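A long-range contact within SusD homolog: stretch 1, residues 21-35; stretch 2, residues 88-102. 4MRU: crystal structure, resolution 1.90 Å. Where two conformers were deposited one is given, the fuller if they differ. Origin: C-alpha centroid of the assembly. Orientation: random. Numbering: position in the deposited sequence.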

ATOM      1  N   ASN A  21       3.001  11.442 -31.291  1.00 59.70           N
ATOM      2  CA  ASN A  21       4.352  10.843 -31.421  1.00 60.15           C
ATOM      3  C   ASN A  21       4.557   9.732 -30.383  1.00 62.51           C
ATOM      4  O   ASN A  21       5.163   9.949 -29.324  1.00 55.33           O
ATOM      5  CB  ASN A  21       5.437  11.915 -31.293  1.00 63.25           C
ATOM      6  N   TYR A  22       4.039   8.546 -30.701  1.00 42.19           N
ATOM      7  CA  TYR A  22       4.235   7.333 -29.878  1.00 42.93           C
ATOM      8  C   TYR A  22       5.701   6.906 -29.665  1.00 37.32           C
ATOM      9  O   TYR A  22       6.484   6.806 -30.608  1.00 30.63           O
ATOM     10  CB  TYR A  22       3.471   6.161 -30.499  1.00 41.04           C
ATOM     11  CG  TYR A  22       3.751   4.827 -29.837  1.00 35.68           C
ATOM     12  CD1 TYR A  22       3.177   4.492 -28.593  1.00 33.94           C
ATOM     13  CD2 TYR A  22       4.610   3.916 -30.430  1.00 34.46           C
ATOM     14  CE1 TYR A  22       3.442   3.268 -27.987  1.00 34.38           C
ATOM     15  CE2 TYR A  22       4.890   2.701 -29.830  1.00 36.85           C
ATOM     16  CZ  TYR A  22       4.296   2.379 -28.618  1.00 32.82           C
ATOM     17  OH  TYR A  22       4.565   1.173 -28.043  1.00 31.87           O
ATOM     18  N   ASP A  23       6.034   6.611 -28.415  1.00 32.20           N
ATOM     19  CA  ASP A  23       7.344   6.138 -28.047  1.00 29.98           C
ATOM     20  C   ASP A  23       7.165   5.077 -26.955  1.00 31.40           C
ATOM     21  O   ASP A  23       6.569   5.361 -25.904  1.00 28.23           O
ATOM     22  CB  ASP A  23       8.213   7.281 -27.520  1.00 35.03           C
ATOM     23  CG  ASP A  23       9.553   6.795 -27.053  1.00 42.24           C
ATOM     24  OD1 ASP A  23      10.373   6.471 -27.912  1.00 46.24           O
ATOM     25  OD2 ASP A  23       9.777   6.663 -25.836  1.00 45.99           O
ATOM     26  N   LEU A  24       7.682   3.870 -27.187  1.00 28.39           N
ATOM     27  CA  LEU A  24       7.392   2.747 -26.282  1.00 30.25           C
ATOM     28  C   LEU A  24       7.953   3.033 -24.900  1.00 26.21           C
ATOM     29  O   LEU A  24       7.285   2.819 -23.904  1.00 24.60           O
ATOM     30  CB  LEU A  24       7.955   1.462 -26.841  1.00 32.11           C
ATOM     31  CG  LEU A  24       7.882   0.208 -25.976  1.00 31.12           C
ATOM     32  CD1 LEU A  24       6.470  -0.150 -25.544  1.00 30.94           C
ATOM     33  CD2 LEU A  24       8.482  -0.929 -26.774  1.00 32.05           C
ATOM     34  N   GLY A  25       9.171   3.562 -24.862  1.00 25.04           N
ATOM     35  CA  GLY A  25       9.791   3.953 -23.608  1.00 28.86           C
ATOM     36  C   GLY A  25       9.001   4.942 -22.779  1.00 27.14           C
ATOM     37  O   GLY A  25       8.851   4.759 -21.563  1.00 25.00           O
ATOM     38  N   SER A  26       8.533   6.018 -23.413  1.00 24.94           N
ATOM     39  CA  SER A  26       7.739   7.025 -22.697  0.50 26.45           C
ATOM     40  C   SER A  26       6.420   6.414 -22.198  1.00 21.83           C
ATOM     41  O   SER A  26       5.940   6.776 -21.113  1.00 25.12           O
ATOM     42  CB  SER A  26       7.502   8.304 -23.538  0.50 27.12           C
ATOM     43  OG  SER A  26       6.840   8.015 -24.733  0.50 29.17           O
ATOM     44  N   THR A  27       5.880   5.465 -22.947  1.00 21.84           N
ATOM     45  CA  THR A  27       4.626   4.845 -22.615  1.00 20.94           C
ATOM     46  C   THR A  27       4.793   3.918 -21.399  1.00 21.12           C
ATOM     47  O   THR A  27       3.999   3.937 -20.449  1.00 24.35           O
ATOM     48  CB  THR A  27       4.070   4.078 -23.836  1.00 24.40           C
ATOM     49  OG1 THR A  27       3.771   5.006 -24.885  1.00 23.55           O
ATOM     50  CG2 THR A  27       2.823   3.351 -23.466  1.00 26.55           C
ATOM     51  N   ILE A  28       5.839   3.111 -21.422  1.00 23.16           N
ATOM     52  CA  ILE A  28       6.177   2.273 -20.293  1.00 20.13           C
ATOM     53  C   ILE A  28       6.477   3.131 -19.045  1.00 22.44           C
ATOM     54  O   ILE A  28       5.981   2.833 -17.967  1.00 21.74           O
ATOM     55  CB  ILE A  28       7.376   1.356 -20.651  1.00 22.90           C
ATOM     56  CG1 ILE A  28       6.922   0.309 -21.691  1.00 29.12           C
ATOM     57  CG2 ILE A  28       7.930   0.707 -19.411  1.00 23.76           C
ATOM     58  CD1 ILE A  28       8.025  -0.615 -22.149  1.00 38.09           C
ATOM     59  N   ARG A  29       7.258   4.209 -19.190  1.00 22.34           N
ATOM     60  CA  ARG A  29       7.507   5.096 -18.029  1.00 22.29           C
ATOM     61  C   ARG A  29       6.202   5.743 -17.513  1.00 20.90           C
ATOM     62  O   ARG A  29       6.054   5.956 -16.326  1.00 25.43           O
ATOM     63  CB  ARG A  29       8.513   6.159 -18.357  1.00 25.15           C
ATOM     64  CG  ARG A  29       9.939   5.644 -18.515  1.00 25.09           C
ATOM     65  CD  ARG A  29      10.875   6.761 -19.018  1.00 29.79           C
ATOM     66  NE  ARG A  29      12.220   6.224 -19.011  1.00 29.06           N
ATOM     67  CZ  ARG A  29      12.857   5.710 -20.057  1.00 29.79           C
ATOM     68  NH1 ARG A  29      12.363   5.813 -21.298  1.00 33.93           N
ATOM     69  NH2 ARG A  29      14.033   5.137 -19.856  1.00 30.16           N
ATOM     70  N   GLY A  30       5.295   6.072 -18.429  1.00 22.26           N
ATOM     71  CA  GLY A  30       4.010   6.606 -18.081  1.00 21.79           C
ATOM     72  C   GLY A  30       3.235   5.622 -17.197  1.00 22.62           C
ATOM     73  O   GLY A  30       2.684   6.001 -16.183  1.00 23.75           O
ATOM     74  N   LEU A  31       3.192   4.359 -17.618  1.00 19.81           N
ATOM     75  CA  LEU A  31       2.596   3.312 -16.824  1.00 19.43           C
ATOM     76  C   LEU A  31       3.300   3.099 -15.482  1.00 18.57           C
ATOM     77  O   LEU A  31       2.648   2.930 -14.433  1.00 19.54           O
ATOM     78  CB  LEU A  31       2.577   2.003 -17.640  1.00 21.16           C
ATOM     79  CG  LEU A  31       1.607   1.934 -18.817  1.00 20.55           C
ATOM     80  CD1 LEU A  31       1.922   0.712 -19.685  1.00 21.16           C
ATOM     81  CD2 LEU A  31       0.157   1.908 -18.338  1.00 18.13           C
ATOM     82  N   GLN A  32       4.637   3.079 -15.480  1.00 19.46           N
ATOM     83  CA  GLN A  32       5.377   2.913 -14.222  1.00 19.49           C
ATOM     84  C   GLN A  32       5.064   4.039 -13.236  1.00 19.81           C
ATOM     85  O   GLN A  32       5.025   3.826 -12.018  1.00 19.90           O
ATOM     86  CB  GLN A  32       6.888   2.827 -14.490  1.00 19.38           C
ATOM     87  CG  GLN A  32       7.247   1.589 -15.285  1.00 19.60           C
ATOM     88  CD  GLN A  32       8.729   1.419 -15.621  1.00 18.12           C
ATOM     89  OE1 GLN A  32       9.497   2.375 -15.759  1.00 21.55           O
ATOM     90  NE2 GLN A  32       9.114   0.186 -15.796  1.00 21.41           N
ATOM     91  N   GLY A  33       4.775   5.226 -13.772  1.00 19.05           N
ATOM     92  CA  GLY A  33       4.371   6.367 -12.969  1.00 19.33           C
ATOM     93  C   GLY A  33       2.942   6.408 -12.514  1.00 17.69           C
ATOM     94  O   GLY A  33       2.517   7.385 -11.913  1.00 19.89           O
ATOM     95  N   LEU A  34       2.189   5.358 -12.801  1.00 17.74           N
ATOM     96  CA  LEU A  34       0.788   5.248 -12.313  1.00 15.81           C
ATOM     97  C   LEU A  34       0.619   4.174 -11.257  1.00 18.00           C
ATOM     98  O   LEU A  34      -0.512   3.866 -10.815  1.00 21.20           O
ATOM     99  CB  LEU A  34      -0.097   4.956 -13.502  1.00 16.59           C
ATOM    100  CG  LEU A  34      -0.350   6.172 -14.401  1.00 17.27           C
ATOM    101  CD1 LEU A  34      -0.909   5.745 -15.752  1.00 18.59           C
ATOM    102  CD2 LEU A  34      -1.288   7.158 -13.724  1.00 20.72           C
ATOM    103  N   VAL A  35       1.715   3.550 -10.878  1.00 18.23           N
ATOM    104  CA  VAL A  35       1.741   2.565  -9.798  1.00 17.76           C
ATOM    105  C   VAL A  35       1.751   3.362  -8.503  1.00 23.04           C
ATOM    106  O   VAL A  35       0.693   3.565  -7.890  1.00 25.31           O
ATOM    107  CB  VAL A  35       2.923   1.570  -9.938  1.00 19.78           C
ATOM    108  CG1 VAL A  35       3.015   0.660  -8.726  1.00 19.01           C
ATOM    109  CG2 VAL A  35       2.760   0.747 -11.199  1.00 23.23           C
ATOM    110  N   SER A  88      -8.315   6.726 -16.366  1.00 22.46           N
ATOM    111  CA  SER A  88      -8.305   7.444 -17.635  0.50 23.56           C
ATOM    112  C   SER A  88      -6.884   7.658 -18.145  1.00 24.68           C
ATOM    113  O   SER A  88      -6.675   7.858 -19.346  1.00 23.45           O
ATOM    114  CB  SER A  88      -9.015   8.780 -17.495  0.50 25.79           C
ATOM    115  OG  SER A  88      -8.276   9.629 -16.660  0.50 23.60           O
ATOM    116  N   GLU A  89      -5.909   7.637 -17.248  1.00 23.12           N
ATOM    117  CA  GLU A  89      -4.511   7.779 -17.690  1.00 22.88           C
ATOM    118  C   GLU A  89      -3.876   6.449 -18.069  1.00 22.61           C
ATOM    119  O   GLU A  89      -2.953   6.418 -18.882  1.00 22.78           O
ATOM    120  CB  GLU A  89      -3.700   8.453 -16.628  1.00 23.85           C
ATOM    121  CG  GLU A  89      -4.078   9.916 -16.469  1.00 27.17           C
ATOM    122  CD  GLU A  89      -3.299  10.643 -15.385  1.00 36.71           C
ATOM    123  OE1 GLU A  89      -2.160  10.236 -15.094  1.00 37.20           O
ATOM    124  OE2 GLU A  89      -3.835  11.644 -14.836  1.00 41.64           O
ATOM    125  N   THR A  90      -4.342   5.364 -17.460  1.00 22.53           N
ATOM    126  CA  THR A  90      -3.756   4.057 -17.715  1.00 21.17           C
ATOM    127  C   THR A  90      -4.106   3.570 -19.120  1.00 21.42           C
ATOM    128  O   THR A  90      -3.219   3.136 -19.875  1.00 19.19           O
ATOM    129  CB  THR A  90      -4.175   3.001 -16.666  1.00 20.64           C
ATOM    130  OG1 THR A  90      -3.638   3.364 -15.386  1.00 22.32           O
ATOM    131  CG2 THR A  90      -3.639   1.654 -17.031  1.00 24.38           C
ATOM    132  N   TYR A  91      -5.381   3.633 -19.485  1.00 20.97           N
ATOM    133  CA  TYR A  91      -5.821   2.858 -20.630  1.00 21.59           C
ATOM    134  C   TYR A  91      -5.342   3.399 -21.972  1.00 25.03           C
ATOM    135  O   TYR A  91      -5.051   2.601 -22.858  1.00 24.58           O
ATOM    136  CB  TYR A  91      -7.345   2.683 -20.622  1.00 24.40           C
ATOM    137  CG  TYR A  91      -7.675   1.512 -19.727  1.00 26.03           C
ATOM    138  CD1 TYR A  91      -7.535   0.208 -20.187  1.00 27.22           C
ATOM    139  CD2 TYR A  91      -8.009   1.709 -18.402  1.00 24.71           C
ATOM    140  CE1 TYR A  91      -7.758  -0.856 -19.357  1.00 26.08           C
ATOM    141  CE2 TYR A  91      -8.234   0.644 -17.548  1.00 24.01           C
ATOM    142  CZ  TYR A  91      -8.113  -0.641 -18.028  1.00 24.69           C
ATOM    143  OH  TYR A  91      -8.342  -1.711 -17.183  1.00 22.55           O
ATOM    144  N   PRO A  92      -5.228   4.717 -22.139  1.00 26.62           N
ATOM    145  CA  PRO A  92      -4.596   5.148 -23.406  1.00 26.83           C
ATOM    146  C   PRO A  92      -3.124   4.663 -23.561  1.00 24.87           C
ATOM    147  O   PRO A  92      -2.671   4.358 -24.673  1.00 22.94           O
ATOM    148  CB  PRO A  92      -4.687   6.689 -23.342  1.00 29.09           C
ATOM    149  CG  PRO A  92      -5.763   6.973 -22.318  1.00 27.27           C
ATOM    150  CD  PRO A  92      -5.623   5.865 -21.306  1.00 25.23           C
ATOM    151  N   LYS A  93      -2.398   4.541 -22.460  1.00 22.20           N
ATOM    152  CA  LYS A  93      -1.003   4.070 -22.559  1.00 23.74           C
ATOM    153  C   LYS A  93      -0.974   2.567 -22.823  1.00 23.51           C
ATOM    154  O   LYS A  93      -0.229   2.095 -23.697  1.00 24.86           O
ATOM    155  CB  LYS A  93      -0.228   4.419 -21.307  1.00 21.14           C
ATOM    156  CG  LYS A  93      -0.101   5.912 -21.029  1.00 22.83           C
ATOM    157  CD  LYS A  93       0.545   6.095 -19.654  1.00 22.91           C
ATOM    158  CE  LYS A  93       0.731   7.567 -19.279  1.00 25.46           C
ATOM    159  NZ  LYS A  93      -0.547   8.298 -19.396  1.00 29.70           N
ATOM    160  N   TYR A  94      -1.810   1.831 -22.096  1.00 21.76           N
ATOM    161  CA  TYR A  94      -1.938   0.380 -22.267  1.00 21.83           C
ATOM    162  C   TYR A  94      -2.315   0.041 -23.700  1.00 25.70           C
ATOM    163  O   TYR A  94      -1.666  -0.795 -24.341  1.00 21.92           O
ATOM    164  CB  TYR A  94      -2.979  -0.213 -21.298  1.00 25.98           C
ATOM    165  CG  TYR A  94      -3.081  -1.739 -21.396  1.00 27.86           C
ATOM    166  CD1 TYR A  94      -2.045  -2.534 -20.940  1.00 29.10           C
ATOM    167  CD2 TYR A  94      -4.186  -2.364 -21.953  1.00 29.24           C
ATOM    168  CE1 TYR A  94      -2.102  -3.915 -21.029  1.00 30.40           C
ATOM    169  CE2 TYR A  94      -4.257  -3.769 -22.043  1.00 34.49           C
ATOM    170  CZ  TYR A  94      -3.185  -4.528 -21.595  1.00 31.78           C
ATOM    171  OH  TYR A  94      -3.145  -5.897 -21.664  1.00 33.26           O
ATOM    172  N   TYR A  95      -3.327   0.719 -24.235  1.00 22.30           N
ATOM    173  CA  TYR A  95      -3.770   0.423 -25.594  1.00 25.66           C
ATOM    174  C   TYR A  95      -2.794   0.894 -26.667  1.00 28.94           C
ATOM    175  O   TYR A  95      -2.754   0.304 -27.747  1.00 30.28           O
ATOM    176  CB  TYR A  95      -5.191   0.981 -25.832  1.00 31.67           C
ATOM    177  CG  TYR A  95      -6.293   0.108 -25.159  1.00 42.52           C
ATOM    178  CD1 TYR A  95      -6.320  -1.283 -25.340  1.00 55.76           C
ATOM    179  CD2 TYR A  95      -7.330   0.677 -24.385  1.00 51.29           C
ATOM    180  CE1 TYR A  95      -7.301  -2.079 -24.747  1.00 65.10           C
ATOM    181  CE2 TYR A  95      -8.319  -0.117 -23.798  1.00 51.20           C
ATOM    182  CZ  TYR A  95      -8.292  -1.492 -23.977  1.00 61.14           C
ATOM    183  OH  TYR A  95      -9.249  -2.298 -23.423  1.00 64.18           O
ATOM    184  N   ALA A  96      -1.969   1.909 -26.384  1.00 26.74           N
ATOM    185  CA  ALA A  96      -0.923   2.323 -27.317  1.00 29.39           C
ATOM    186  C   ALA A  96       0.083   1.191 -27.509  1.00 29.54           C
ATOM    187  O   ALA A  96       0.497   0.881 -28.639  1.00 29.21           O
ATOM    188  CB  ALA A  96      -0.220   3.599 -26.847  1.00 32.00           C
ATOM    189  N   VAL A  97       0.455   0.539 -26.418  1.00 24.12           N
ATOM    190  CA  VAL A  97       1.366  -0.581 -26.531  1.00 24.49           C
ATOM    191  C   VAL A  97       0.770  -1.671 -27.373  1.00 27.71           C
ATOM    192  O   VAL A  97       1.458  -2.218 -28.280  1.00 27.67           O
ATOM    193  CB  VAL A  97       1.742  -1.178 -25.151  1.00 24.42           C
ATOM    194  CG1 VAL A  97       2.670  -2.368 -25.317  1.00 25.00           C
ATOM    195  CG2 VAL A  97       2.388  -0.128 -24.268  1.00 24.28           C
ATOM    196  N   LEU A  98      -0.499  -1.996 -27.096  1.00 26.54           N
ATOM    197  CA  LEU A  98      -1.182  -3.072 -27.816  1.00 30.18           C
ATOM    198  C   LEU A  98      -1.393  -2.753 -29.289  1.00 30.17           C
ATOM    199  O   LEU A  98      -1.297  -3.625 -30.116  1.00 32.15           O
ATOM    200  CB  LEU A  98      -2.525  -3.378 -27.182  1.00 33.32           C
ATOM    201  CG  LEU A  98      -2.542  -4.501 -26.133  1.00 36.39           C
ATOM    202  CD1 LEU A  98      -1.504  -4.370 -25.013  1.00 37.39           C
ATOM    203  CD2 LEU A  98      -3.960  -4.534 -25.581  1.00 33.77           C
ATOM    204  N   GLN A  99      -1.579  -1.506 -29.644  1.00 28.70           N
ATOM    205  CA  GLN A  99      -1.804  -1.219 -31.039  1.00 32.40           C
ATOM    206  C   GLN A  99      -0.475  -1.045 -31.819  1.00 34.23           C
ATOM    207  O   GLN A  99      -0.443  -1.251 -33.042  1.00 36.69           O
ATOM    208  CB  GLN A  99      -2.816  -0.060 -31.158  1.00 37.74           C
ATOM    209  CG  GLN A  99      -2.276   1.334 -31.302  1.00 53.99           C
ATOM    210  CD  GLN A  99      -3.360   2.386 -31.116  1.00 65.46           C
ATOM    211  OE1 GLN A  99      -4.315   2.212 -30.328  1.00 58.80           O
ATOM    212  NE2 GLN A  99      -3.219   3.488 -31.842  1.00 77.03           N
ATOM    213  N   HIS A 100       0.648  -0.810 -31.138  1.00 29.77           N
ATOM    214  CA  HIS A 100       1.927  -0.616 -31.852  1.00 32.96           C
ATOM    215  C   HIS A 100       2.907  -1.777 -31.792  1.00 30.21           C
ATOM    216  O   HIS A 100       3.781  -1.860 -32.641  1.00 31.84           O
ATOM    217  CB  HIS A 100       2.664   0.588 -31.298  1.00 34.50           C
ATOM    218  CG  HIS A 100       2.043   1.880 -31.652  1.00 39.39           C
ATOM    219  ND1 HIS A 100       1.011   2.426 -30.922  1.00 42.36           N
ATOM    220  CD2 HIS A 100       2.295   2.742 -32.665  1.00 41.89           C
ATOM    221  CE1 HIS A 100       0.651   3.572 -31.473  1.00 44.52           C
ATOM    222  NE2 HIS A 100       1.414   3.785 -32.529  1.00 39.29           N
ATOM    223  N   GLU A 101       2.800  -2.638 -30.783  1.00 26.41           N
ATOM    224  CA  GLU A 101       3.807  -3.695 -30.552  1.00 31.39           C
ATOM    225  C   GLU A 101       3.201  -5.080 -30.706  1.00 33.42           C
ATOM    226  O   GLU A 101       2.105  -5.338 -30.199  1.00 31.88           O
ATOM    227  CB  GLU A 101       4.400  -3.592 -29.145  1.00 29.70           C
ATOM    228  CG  GLU A 101       4.835  -2.201 -28.698  1.00 32.96           C
ATOM    229  CD  GLU A 101       5.952  -1.611 -29.549  1.00 31.47           C
ATOM    230  OE1 GLU A 101       6.710  -2.398 -30.144  1.00 31.72           O
ATOM    231  OE2 GLU A 101       6.063  -0.366 -29.602  1.00 31.06           O
ATOM    232  N   ASP A 102       3.888  -5.979 -31.396  1.00 33.52           N
ATOM    233  CA  ASP A 102       3.491  -7.401 -31.350  1.00 37.15           C
ATOM    234  C   ASP A 102       4.540  -8.282 -30.640  1.00 35.32           C
ATOM    235  O   ASP A 102       4.371  -9.500 -30.554  1.00 35.88           O
ATOM    236  CB  ASP A 102       3.155  -7.945 -32.754  1.00 43.48           C
ATOM    237  CG  ASP A 102       4.297  -7.838 -33.718  1.00 50.18           C
ATOM    238  OD1 ASP A 102       5.384  -7.405 -33.301  1.00 58.89           O
ATOM    239  OD2 ASP A 102       4.108  -8.177 -34.910  1.00 59.17           O
TER

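Two helices that run in roughly opposite directions can divide their contact into a packed middle and a bonded end, and this pair from a SusD homolog is a compact example. Helix 24-32 and helix 88-100 approach to 9.4 Å between axes, with 146° between their N-to-C directions, so the start of the first lies near the end of the second. The register follows: Leu24 sits by Val97, Thr27 by Lys93 and Leu31 by Thr90.

In the middle, a threonine methyl and a glycine let the helices and a long lysine come close. At Thr27 and Lys93 the CA atoms are 5.7 Å apart. Thr27, with chi1 in the m well, lays CG2 3.3 Å from Lys93 O and 3.6 Å from Val97 CG2, so its methyl fills the narrow gap. One turn on, Gly30 leaves room for a long side chain: its CA lies 3.6 Å from Lys93 CE, and a CB there would clash with that same carbon. Lys93 extends through m, t and t, carrying its methylenes against Gly30 and Leu31, then turns at chi4 (p). That final turn brings NZ back to its own helix, where it donates to Glu89 O at 3.1 Å. The aliphatic part is thus used for packing while the charged end finds a backbone acceptor.

Leu31 and Leu34 extend the apolar packing beyond Lys93. The CA-to-CB bond of Leu31 points sideways, yet its m, t conformation carries CD2 to 3.9 Å from Lys93 CB and 4.0 Å from Thr90 CG2. Beyond the helix, the CA-to-CB bond of Leu34 points toward the partner, and its methyls make van der Waals contact, CD1 3.6 Å from Thr90 OG1 and CD2 3.5 Å from Glu89 OE1; both oxygens are hydrogen-bonded outside the two stretches.

At the other end, Tyr22 precedes the helix that Asp23 caps by accepting from Ser26 N (Asp23 OD2 to Ser26 N, 2.8 Å). With chi1 t, the Tyr22 ring lies across the last turn of the second helix. Its CE1 meets Ala96 CB at 3.8 Å, and one face stacks on His100, with centroids 3.7 Å apart and planes at 10°. The imidazole is held for this stack by its own helix: with chi1 m, His100 ND1 donates to Ala96 O at 2.8 Å. The phenol hydroxyl then reaches past the stack, donating from Tyr22 OH to Glu101 OE2 at 2.7 Å, close to the ring plane. Glu101 has just left helical phi/psi, and its m, m side chain bends to bring the carboxylate to that hydroxyl; the same OE2 lies 3.8 Å from Leu24 CD2. One aromatic ring thereby combines apolar contact, stacking and the sole hydrogen bond between the stretches.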